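Local coordinates for aromatic-L-amino-acid decarboxylase (Catharanthus roseus, PDB 6EEW), which catalyses the pyridoxal 5'-phosphate-dependent decarboxylation of L-tryptophan to tryptamine and of 5-hydroxy-L-tryptophan to serotonin, at the interface of chains A and B. Residues are numbered along the deposited sequence; one frame, centred on the assembly and turned at random. Chains: chain A/B, Aromatic-L-amino-acid decarboxylase.

Contact 1: the interface of chains A and B. Residues chain A 35, 39, 111, 114; chain B 27-28, 31-32, 35, 114.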
ATOM      1  N   VAL A  35      -1.012  13.465 -20.511  1.00 62.23           N
ATOM      2  CA  VAL A  35      -1.131  12.295 -21.370  1.00 62.01           C
ATOM      3  C   VAL A  35      -0.183  12.411 -22.547  1.00 64.01           C
ATOM      4  O   VAL A  35       0.504  11.451 -22.916  1.00 69.07           O
ATOM      5  CB  VAL A  35      -2.582  12.103 -21.834  1.00 63.42           C
ATOM      6  CG1 VAL A  35      -2.622  11.122 -22.997  1.00 61.86           C
ATOM      7  CG2 VAL A  35      -3.429  11.590 -20.682  1.00 63.15           C
ATOM      8  N   ALA A  39       2.895   9.791 -23.224  1.00 57.91           N
ATOM      9  CA  ALA A  39       3.034   9.060 -24.473  1.00 59.57           C
ATOM     10  C   ALA A  39       4.366   9.380 -25.128  1.00 65.40           C
ATOM     11  O   ALA A  39       5.025   8.490 -25.677  1.00 67.86           O
ATOM     12  CB  ALA A  39       1.874   9.388 -25.413  1.00 59.64           C
ATOM     13  N   LEU A 111      -5.553   2.963 -17.862  1.00 45.90           N
ATOM     14  CA  LEU A 111      -6.901   3.495 -17.766  1.00 41.56           C
ATOM     15  C   LEU A 111      -7.517   3.129 -16.426  1.00 47.22           C
ATOM     16  O   LEU A 111      -8.172   3.958 -15.787  1.00 44.30           O
ATOM     17  CB  LEU A 111      -7.756   2.956 -18.907  1.00 41.22           C
ATOM     18  CG  LEU A 111      -7.265   3.323 -20.314  1.00 43.51           C
ATOM     19  CD1 LEU A 111      -8.257   2.848 -21.349  1.00 38.91           C
ATOM     20  CD2 LEU A 111      -7.045   4.817 -20.426  1.00 56.68           C
ATOM     21  N   MET A 114      -5.958   5.459 -13.801  1.00 46.03           N
ATOM     22  CA  MET A 114      -6.524   6.799 -13.898  1.00 47.12           C
ATOM     23  C   MET A 114      -7.905   6.850 -13.273  1.00 47.25           C
ATOM     24  O   MET A 114      -8.197   7.721 -12.447  1.00 49.15           O
ATOM     25  CB  MET A 114      -6.592   7.244 -15.351  1.00 50.02           C
ATOM     26  CG  MET A 114      -5.254   7.507 -15.997  1.00 60.17           C
ATOM     27  SD  MET A 114      -5.483   8.011 -17.715  1.00 66.52           S
ATOM     28  CE  MET A 114      -6.295   9.597 -17.507  1.00 56.08           C
TER
ATOM     29  N   PHE B  27      -2.038   4.029 -26.746  1.00 55.58           N
ATOM     30  CA  PHE B  27      -2.046   4.549 -25.389  1.00 51.90           C
ATOM     31  C   PHE B  27      -2.541   5.992 -25.364  1.00 56.29           C
ATOM     32  O   PHE B  27      -3.445   6.338 -24.596  1.00 55.79           O
ATOM     33  CB  PHE B  27      -0.638   4.428 -24.805  1.00 50.05           C
ATOM     34  CG  PHE B  27      -0.507   4.985 -23.424  1.00 51.90           C
ATOM     35  CD1 PHE B  27      -0.037   6.268 -23.224  1.00 48.15           C
ATOM     36  CD2 PHE B  27      -0.858   4.225 -22.330  1.00 55.85           C
ATOM     37  CE1 PHE B  27       0.078   6.779 -21.956  1.00 56.53           C
ATOM     38  CE2 PHE B  27      -0.741   4.730 -21.062  1.00 59.18           C
ATOM     39  CZ  PHE B  27      -0.276   6.007 -20.872  1.00 60.15           C
ATOM     40  N   ARG B  28      -1.956   6.848 -26.204  1.00 59.14           N
ATOM     41  CA  ARG B  28      -2.341   8.255 -26.246  1.00 61.56           C
ATOM     42  C   ARG B  28      -3.841   8.401 -26.483  1.00 67.07           C
ATOM     43  O   ARG B  28      -4.540   9.118 -25.751  1.00 69.89           O
ATOM     44  CB  ARG B  28      -1.532   8.965 -27.340  1.00 62.02           C
ATOM     45  CG  ARG B  28      -1.693  10.475 -27.410  1.00 61.70           C
ATOM     46  CD  ARG B  28      -1.043  11.069 -28.679  1.00 60.75           C
ATOM     47  NE  ARG B  28       0.357  10.676 -28.862  1.00 59.38           N
ATOM     48  CZ  ARG B  28       1.386  11.262 -28.242  1.00 64.28           C
ATOM     49  NH1 ARG B  28       1.173  12.260 -27.393  1.00 67.58           N
ATOM     50  NH2 ARG B  28       2.629  10.846 -28.460  1.00 61.60           N
ATOM     51  N   ALA B  31      -5.999   6.987 -23.490  1.00 54.79           N
ATOM     52  CA  ALA B  31      -5.839   7.806 -22.292  1.00 48.94           C
ATOM     53  C   ALA B  31      -6.538   9.154 -22.422  1.00 46.83           C
ATOM     54  O   ALA B  31      -7.136   9.630 -21.455  1.00 45.24           O
ATOM     55  CB  ALA B  31      -4.361   8.014 -21.989  1.00 45.91           C
ATOM     56  N   HIS B  32      -6.443   9.807 -23.585  1.00 48.46           N
ATOM     57  CA  HIS B  32      -7.203  11.042 -23.764  1.00 55.30           C
ATOM     58  C   HIS B  32      -8.685  10.778 -23.563  1.00 56.63           C
ATOM     59  O   HIS B  32      -9.397  11.573 -22.926  1.00 61.92           O
ATOM     60  CB  HIS B  32      -6.957  11.636 -25.150  1.00 59.33           C
ATOM     61  CG  HIS B  32      -5.659  12.373 -25.272  1.00 59.84           C
ATOM     62  ND1 HIS B  32      -5.188  13.217 -24.289  1.00 55.84           N
ATOM     63  CD2 HIS B  32      -4.738  12.400 -26.264  1.00 60.41           C
ATOM     64  CE1 HIS B  32      -4.030  13.727 -24.667  1.00 58.45           C
ATOM     65  NE2 HIS B  32      -3.736  13.253 -25.865  1.00 60.64           N
ATOM     66  N   VAL B  35      -9.337  10.611 -19.882  1.00 58.78           N
ATOM     67  CA  VAL B  35      -9.311  11.944 -19.285  1.00 57.87           C
ATOM     68  C   VAL B  35     -10.653  12.627 -19.476  1.00 59.66           C
ATOM     69  O   VAL B  35     -11.204  13.237 -18.549  1.00 64.82           O
ATOM     70  CB  VAL B  35      -8.171  12.788 -19.875  1.00 54.65           C
ATOM     71  CG1 VAL B  35      -8.380  14.252 -19.524  1.00 56.16           C
ATOM     72  CG2 VAL B  35      -6.844  12.330 -19.327  1.00 49.17           C
ATOM     73  N   MET B 114      -0.648  10.278 -12.380  1.00 51.19           N
ATOM     74  CA  MET B 114      -0.491   9.823 -13.756  1.00 52.20           C
ATOM     75  C   MET B 114       0.971   9.572 -14.090  1.00 55.58           C
ATOM     76  O   MET B 114       1.346   8.483 -14.539  1.00 59.27           O
ATOM     77  CB  MET B 114      -1.060  10.854 -14.725  1.00 40.76           C
ATOM     78  CG  MET B 114      -2.560  11.016 -14.664  1.00 51.86           C
ATOM     79  SD  MET B 114      -3.156  12.207 -15.881  1.00 59.68           S
ATOM     80  CE  MET B 114      -2.784  11.295 -17.376  1.00 60.86           C
TER
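A:Val35 lays one methyl on the imidazole of B:His32 and turns the other to B:Met114. The first is a CH-pi contact. CG1 of A:Val35 sits over one face of the ring, displaced toward the rim, and lies 3.4 Å from CE1 of B:His32. The valine has CG1 opposite its own backbone nitrogen (chi1 165°), which sends this methyl to the histidine and leaves CG2 for the methionine. With an alanine at B:His32, CG1 of A:Val35 would probably lose its aromatic face and a gap would open beside it.

A second flat group is capped in a similar way. CB of A:Ala39 stands over the centre of the B:Arg28 guanidinium, 3.4 Å from CZ of B:Arg28. The arginine chain bends at chi3 (-53°) to bring its flat end over the alanine.

The remaining contacts are aliphatic and thioether packing. CE of A:Met114 is 3.3 Å from CG2 of B:Val35, and CE of B:Met114 is 3.4 Å from CG2 of A:Val35. Both pairs are tight. The two valine CG2 methyls meet at 3.7 Å, their side chains running past each other in opposite directions. CD2 of A:Leu111 touches the backbone of B:Ala31, whose CB packs on A:Val35.

The patch is a helix-to-helix seam of the homodimer. Helix 24-44 of each chain packs on its mate, and the methionines come from helix 107-119 of each chain.

Contact 2: the interface of chains A and B. Residues chain A 119, 121, 129, 131-132, 373; chain B 89-90, 92.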
ATOM      1  N   LEU A 119     -11.833   8.431  -9.154  1.00 48.46           N
ATOM      2  CA  LEU A 119     -12.969   8.155  -8.276  1.00 44.48           C
ATOM      3  C   LEU A 119     -12.578   8.337  -6.814  1.00 48.48           C
ATOM      4  O   LEU A 119     -13.363   8.864  -6.006  1.00 42.62           O
ATOM      5  CB  LEU A 119     -13.505   6.744  -8.542  1.00 32.84           C
ATOM      6  CG  LEU A 119     -14.147   6.485  -9.913  1.00 41.20           C
ATOM      7  CD1 LEU A 119     -14.522   5.013 -10.094  1.00 40.27           C
ATOM      8  CD2 LEU A 119     -15.397   7.352 -10.102  1.00 30.59           C
ATOM      9  N   SER A 121     -12.278   6.571  -4.249  1.00 41.22           N
ATOM     10  CA  SER A 121     -13.117   5.981  -3.220  1.00 38.00           C
ATOM     11  C   SER A 121     -12.245   5.256  -2.209  1.00 39.74           C
ATOM     12  O   SER A 121     -11.121   4.857  -2.501  1.00 48.50           O
ATOM     13  CB  SER A 121     -14.123   5.020  -3.835  1.00 41.99           C
ATOM     14  OG  SER A 121     -13.425   4.007  -4.537  1.00 46.24           O
ATOM     15  N   SER A 129     -18.530   1.585  -0.501  1.00 65.47           N
ATOM     16  CA  SER A 129     -18.547   1.653  -1.966  1.00 64.25           C
ATOM     17  C   SER A 129     -18.790   0.251  -2.523  1.00 59.81           C
ATOM     18  O   SER A 129     -17.845  -0.511  -2.763  1.00 44.18           O
ATOM     19  CB  SER A 129     -17.247   2.257  -2.498  1.00 64.62           C
ATOM     20  OG  SER A 129     -17.482   2.949  -3.712  1.00 63.37           O
ATOM     21  N   ALA A 131     -19.632  -1.261  -5.397  1.00 39.99           N
ATOM     22  CA  ALA A 131     -19.016  -1.710  -6.636  1.00 44.14           C
ATOM     23  C   ALA A 131     -17.554  -2.077  -6.430  1.00 48.21           C
ATOM     24  O   ALA A 131     -17.091  -3.106  -6.937  1.00 46.51           O
ATOM     25  CB  ALA A 131     -19.164  -0.637  -7.716  1.00 43.52           C
ATOM     26  N   ALA A 132     -16.811  -1.282  -5.660  1.00 44.44           N
ATOM     27  CA  ALA A 132     -15.389  -1.586  -5.509  1.00 49.32           C
ATOM     28  C   ALA A 132     -15.187  -2.969  -4.904  1.00 46.55           C
ATOM     29  O   ALA A 132     -14.488  -3.817  -5.478  1.00 52.33           O
ATOM     30  CB  ALA A 132     -14.696  -0.525  -4.661  1.00 50.73           C
ATOM     31  N   PHE A 373      -9.593   1.694  -5.110  1.00 45.44           N
ATOM     32  CA  PHE A 373     -10.421   0.844  -5.962  1.00 47.02           C
ATOM     33  C   PHE A 373      -9.502  -0.054  -6.806  1.00 47.57           C
ATOM     34  O   PHE A 373      -9.366   0.079  -8.025  1.00 54.28           O
ATOM     35  CB  PHE A 373     -11.342   1.721  -6.810  1.00 45.13           C
ATOM     36  CG  PHE A 373     -12.404   0.964  -7.541  1.00 44.72           C
ATOM     37  CD1 PHE A 373     -12.353  -0.421  -7.632  1.00 48.36           C
ATOM     38  CD2 PHE A 373     -13.450   1.633  -8.151  1.00 48.71           C
ATOM     39  CE1 PHE A 373     -13.319  -1.121  -8.311  1.00 48.04           C
ATOM     40  CE2 PHE A 373     -14.427   0.949  -8.838  1.00 45.42           C
ATOM     41  CZ  PHE A 373     -14.365  -0.428  -8.928  1.00 48.23           C
TER
ATOM     42  N   MET B  89     -21.256   2.899  -6.990  1.00 52.61           N
ATOM     43  CA  MET B  89     -20.241   3.600  -6.218  1.00 52.43           C
ATOM     44  C   MET B  89     -20.858   4.524  -5.174  1.00 48.63           C
ATOM     45  O   MET B  89     -21.934   5.100  -5.376  1.00 45.19           O
ATOM     46  CB  MET B  89     -19.353   4.426  -7.150  1.00 49.99           C
ATOM     47  CG  MET B  89     -18.562   3.611  -8.135  1.00 50.12           C
ATOM     48  SD  MET B  89     -17.171   2.856  -7.305  1.00 61.73           S
ATOM     49  CE  MET B  89     -16.244   4.324  -6.847  1.00 70.95           C
ATOM     50  N   THR B  90     -20.160   4.665  -4.051  1.00 49.34           N
ATOM     51  CA  THR B  90     -20.358   5.800  -3.156  1.00 48.77           C
ATOM     52  C   THR B  90     -19.481   6.948  -3.647  1.00 47.68           C
ATOM     53  O   THR B  90     -18.262   6.793  -3.757  1.00 47.10           O
ATOM     54  CB  THR B  90     -20.001   5.442  -1.717  1.00 50.61           C
ATOM     55  OG1 THR B  90     -20.918   4.460  -1.225  1.00 59.19           O
ATOM     56  CG2 THR B  90     -20.113   6.666  -0.855  1.00 42.16           C
ATOM     57  N   TRP B  92     -17.458   9.569  -3.217  1.00 44.38           N
ATOM     58  CA  TRP B  92     -16.608  10.326  -2.311  1.00 39.56           C
ATOM     59  C   TRP B  92     -16.263  11.702  -2.847  1.00 43.21           C
ATOM     60  O   TRP B  92     -15.927  12.586  -2.059  1.00 37.75           O
ATOM     61  CB  TRP B  92     -15.313   9.571  -2.047  1.00 34.63           C
ATOM     62  CG  TRP B  92     -15.471   8.452  -1.094  1.00 42.64           C
ATOM     63  CD1 TRP B  92     -16.086   7.263  -1.332  1.00 40.07           C
ATOM     64  CD2 TRP B  92     -14.970   8.390   0.254  1.00 50.98           C
ATOM     65  NE1 TRP B  92     -16.023   6.470  -0.211  1.00 37.75           N
ATOM     66  CE2 TRP B  92     -15.342   7.137   0.775  1.00 45.69           C
ATOM     67  CE3 TRP B  92     -14.249   9.275   1.069  1.00 48.07           C
ATOM     68  CZ2 TRP B  92     -15.023   6.743   2.079  1.00 51.27           C
ATOM     69  CZ3 TRP B  92     -13.933   8.881   2.368  1.00 46.26           C
ATOM     70  CH2 TRP B  92     -14.322   7.627   2.860  1.00 48.45           C
TER
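B:Met89, in a loop at the homodimer interface, pushes its thioether into a pocket of chain A, hiding 86 Å² of its surface there. The sulfur lies 3.7 Å from CE2 of A:Phe373, outside the rim and raised from the ring plane. SD also lies near OG of A:Ser129 and CB of A:Ala131. The terminal methyl CE of B:Met89 is 3.6 Å from OG of A:Ser129 and also packs on CD1 of A:Leu119, whose side chain crosses the methionine at about a right angle. CB and OG of A:Ser121 border the same methyl. The B:Met89 chain folds at chi2 (-77°) and again at chi3 (-65°), which curls CE toward A:Leu119 and A:Ser121.

Next to this plug, B:Trp92 brings CD1 of its indole within 3.7 Å of CA of A:Ser121. OG1 of B:Thr90 lies near the backbone of A:Ser129.

Farther out, CA of A:Ala132 lies over one face of the A:Phe373 ring, toward its rim, and probably helps hold it. Helix 130-146 supplies A:Ala131 and A:Ala132, while A:Leu119 ends helix 107-119.

A:Ser129 probably helps hold the B:Met89 segment too: the backbone N of B:Thr90 donates a hydrogen bond to its hydroxyl OG, at 3.2 Å and 159° at the hydrogen.

Contact 3: the interface of chains A and B. Residues chain A 134, 358-359; chain B 55-60.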
ATOM      1  N   GLU A 134     -17.400  -5.527  -4.518  1.00 40.46           N
ATOM      2  CA  GLU A 134     -17.997  -6.616  -5.272  1.00 38.00           C
ATOM      3  C   GLU A 134     -17.159  -6.957  -6.500  1.00 42.21           C
ATOM      4  O   GLU A 134     -16.897  -8.139  -6.772  1.00 41.63           O
ATOM      5  CB  GLU A 134     -19.431  -6.260  -5.655  1.00 40.63           C
ATOM      6  CG  GLU A 134     -20.345  -6.112  -4.449  1.00 46.46           C
ATOM      7  CD  GLU A 134     -21.774  -6.529  -4.763  1.00 47.63           C
ATOM      8  OE1 GLU A 134     -21.990  -7.117  -5.842  1.00 46.77           O
ATOM      9  OE2 GLU A 134     -22.679  -6.292  -3.934  1.00 40.49           O
ATOM     10  N   LYS A 358     -23.077 -12.378   1.928  1.00 91.29           N
ATOM     11  CA  LYS A 358     -22.516 -12.649   0.612  1.00 81.81           C
ATOM     12  C   LYS A 358     -21.505 -11.588   0.196  1.00 76.45           C
ATOM     13  O   LYS A 358     -21.094 -11.547  -0.968  1.00 75.00           O
ATOM     14  CB  LYS A 358     -23.639 -12.757  -0.425  1.00 79.88           C
ATOM     15  CG  LYS A 358     -24.657 -11.630  -0.341  1.00 77.75           C
ATOM     16  CD  LYS A 358     -25.597 -11.616  -1.535  1.00 73.97           C
ATOM     17  CE  LYS A 358     -26.884 -12.389  -1.275  1.00 70.30           C
ATOM     18  NZ  LYS A 358     -27.831 -12.244  -2.433  1.00 70.49           N
ATOM     19  N   VAL A 359     -21.074 -10.749   1.135  1.00 73.43           N
ATOM     20  CA  VAL A 359     -20.309  -9.547   0.836  1.00 65.44           C
ATOM     21  C   VAL A 359     -19.362  -9.289   2.002  1.00 61.80           C
ATOM     22  O   VAL A 359     -19.687  -9.565   3.160  1.00 65.57           O
ATOM     23  CB  VAL A 359     -21.269  -8.360   0.580  1.00 64.52           C
ATOM     24  CG1 VAL A 359     -20.758  -7.117   1.238  1.00 59.01           C
ATOM     25  CG2 VAL A 359     -21.510  -8.164  -0.922  1.00 63.79           C
TER
ATOM     26  N   GLU B  55     -28.264  -3.318  -3.717  1.00 60.04           N
ATOM     27  CA  GLU B  55     -28.234  -4.326  -2.674  1.00 60.92           C
ATOM     28  C   GLU B  55     -26.978  -5.169  -2.802  1.00 57.48           C
ATOM     29  O   GLU B  55     -26.424  -5.321  -3.898  1.00 56.84           O
ATOM     30  CB  GLU B  55     -29.458  -5.242  -2.774  1.00 62.85           C
ATOM     31  CG  GLU B  55     -30.814  -4.571  -2.822  1.00 71.05           C
ATOM     32  CD  GLU B  55     -31.168  -3.862  -1.534  1.00 84.56           C
ATOM     33  OE1 GLU B  55     -30.394  -3.957  -0.554  1.00 87.43           O
ATOM     34  OE2 GLU B  55     -32.240  -3.225  -1.496  1.00 91.29           O
ATOM     35  N   PRO B  56     -26.535  -5.776  -1.705  1.00 52.91           N
ATOM     36  CA  PRO B  56     -25.356  -6.646  -1.766  1.00 49.39           C
ATOM     37  C   PRO B  56     -25.537  -7.749  -2.796  1.00 49.01           C
ATOM     38  O   PRO B  56     -26.633  -8.285  -2.984  1.00 49.43           O
ATOM     39  CB  PRO B  56     -25.260  -7.212  -0.345  1.00 51.67           C
ATOM     40  CG  PRO B  56     -25.966  -6.216   0.500  1.00 54.55           C
ATOM     41  CD  PRO B  56     -27.089  -5.695  -0.344  1.00 57.58           C
ATOM     42  N   GLY B  57     -24.453  -8.047  -3.504  1.00 48.47           N
ATOM     43  CA  GLY B  57     -24.463  -9.068  -4.534  1.00 42.59           C
ATOM     44  C   GLY B  57     -25.042  -8.638  -5.859  1.00 47.52           C
ATOM     45  O   GLY B  57     -25.167  -9.472  -6.762  1.00 62.62           O
ATOM     46  N   TYR B  58     -25.368  -7.358  -6.026  1.00 48.82           N
ATOM     47  CA  TYR B  58     -25.990  -6.940  -7.276  1.00 51.10           C
ATOM     48  C   TYR B  58     -25.057  -7.138  -8.463  1.00 46.92           C
ATOM     49  O   TYR B  58     -25.515  -7.449  -9.563  1.00 52.87           O
ATOM     50  CB  TYR B  58     -26.410  -5.477  -7.178  1.00 48.99           C
ATOM     51  CG  TYR B  58     -25.267  -4.540  -7.506  1.00 55.60           C
ATOM     52  CD1 TYR B  58     -24.343  -4.185  -6.535  1.00 57.48           C
ATOM     53  CD2 TYR B  58     -25.092  -4.047  -8.794  1.00 54.16           C
ATOM     54  CE1 TYR B  58     -23.285  -3.350  -6.828  1.00 55.04           C
ATOM     55  CE2 TYR B  58     -24.038  -3.217  -9.095  1.00 47.59           C
ATOM     56  CZ  TYR B  58     -23.141  -2.870  -8.112  1.00 49.42           C
ATOM     57  OH  TYR B  58     -22.092  -2.038  -8.419  1.00 42.10           O
ATOM     58  N   LEU B  59     -23.751  -6.969  -8.260  1.00 46.66           N
ATOM     59  CA  LEU B  59     -22.824  -6.954  -9.378  1.00 45.15           C
ATOM     60  C   LEU B  59     -22.527  -8.354  -9.886  1.00 55.42           C
ATOM     61  O   LEU B  59     -22.143  -8.509 -11.051  1.00 54.69           O
ATOM     62  CB  LEU B  59     -21.509  -6.279  -8.975  1.00 39.02           C
ATOM     63  CG  LEU B  59     -20.644  -5.932 -10.192  1.00 45.23           C
ATOM     64  CD1 LEU B  59     -21.385  -4.978 -11.129  1.00 48.82           C
ATOM     65  CD2 LEU B  59     -19.309  -5.359  -9.776  1.00 41.12           C
ATOM     66  N   ARG B  60     -22.697  -9.367  -9.032  1.00 61.83           N
ATOM     67  CA  ARG B  60     -22.506 -10.748  -9.458  1.00 66.15           C
ATOM     68  C   ARG B  60     -23.530 -11.147 -10.513  1.00 65.55           C
ATOM     69  O   ARG B  60     -23.247 -11.993 -11.370  1.00 63.37           O
ATOM     70  CB  ARG B  60     -22.585 -11.674  -8.240  1.00 68.49           C
ATOM     71  CG  ARG B  60     -21.973 -13.040  -8.444  1.00 76.91           C
ATOM     72  CD  ARG B  60     -21.688 -13.731  -7.115  1.00 85.89           C
ATOM     73  NE  ARG B  60     -20.524 -13.168  -6.421  1.00 92.70           N
ATOM     74  CZ  ARG B  60     -19.290 -13.673  -6.477  1.00 90.96           C
ATOM     75  NH1 ARG B  60     -19.040 -14.758  -7.200  1.00 92.43           N
ATOM     76  NH2 ARG B  60     -18.300 -13.095  -5.811  1.00 83.87           N
TER
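A:Glu134 reaches across to the backbone of B:Gly57 and B:Leu59 with both oxygens of its carboxylate. Its CB packs on CB of B:Leu59 at 3.9 Å. CG leads on from there, opposite the carbonyl carbon of its own residue (chi1 -65°), and carries the acid toward chain B. CD lies 3.7 Å from CA of B:Gly57 and also faces CD1 of B:Tyr58.

At the tip the oxygens take separate N-H groups. OE1 accepts a hydrogen bond from N of B:Leu59 at 3.0 Å. OE2 accepts one from N of B:Gly57 at 2.5 Å, short for such a bond. Both donors approach from the syn side but are tilted from the carboxylate plane, by 30° at OE1 and 34° at OE2. Two bonds to one segment would limit rotation of the carboxylate. B:Leu59 lies near the start of the 3-10 helix 58-61, so its bond to the acid probably helps steady that turn.

Beside the acid, CG2 of A:Val359 packs on CB of B:Pro56 at 3.9 Å, the two side chains lying nearly perpendicular. The aliphatic part of A:Lys358 passes near the B:Pro56 carbonyl, with CD 3.8 Å from its O.

In the fold, this site docks the loop and 3-10 turn of chain B against helix 130-146 and the 358-359 loop of chain A.

Contacts 1, 2 and 3 are patches of one two-fold symmetric homodimer interface. The C-alpha centres of contacts 1 and 2 are about 21 Å apart, those of contacts 2 and 3 about 14 Å, and those of contacts 1 and 3 about 30 Å. Helix 107-119 of chain A serves contacts 1 and 2. Helix 130-146 of chain A serves contacts 2 and 3. The character changes from apolar helix packing to a buried thioether and then to carboxylate-backbone bonds. B:Trp92 of contact 2 belongs to a tryptophan-ligand pocket, so dimer assembly probably helps shape the active site.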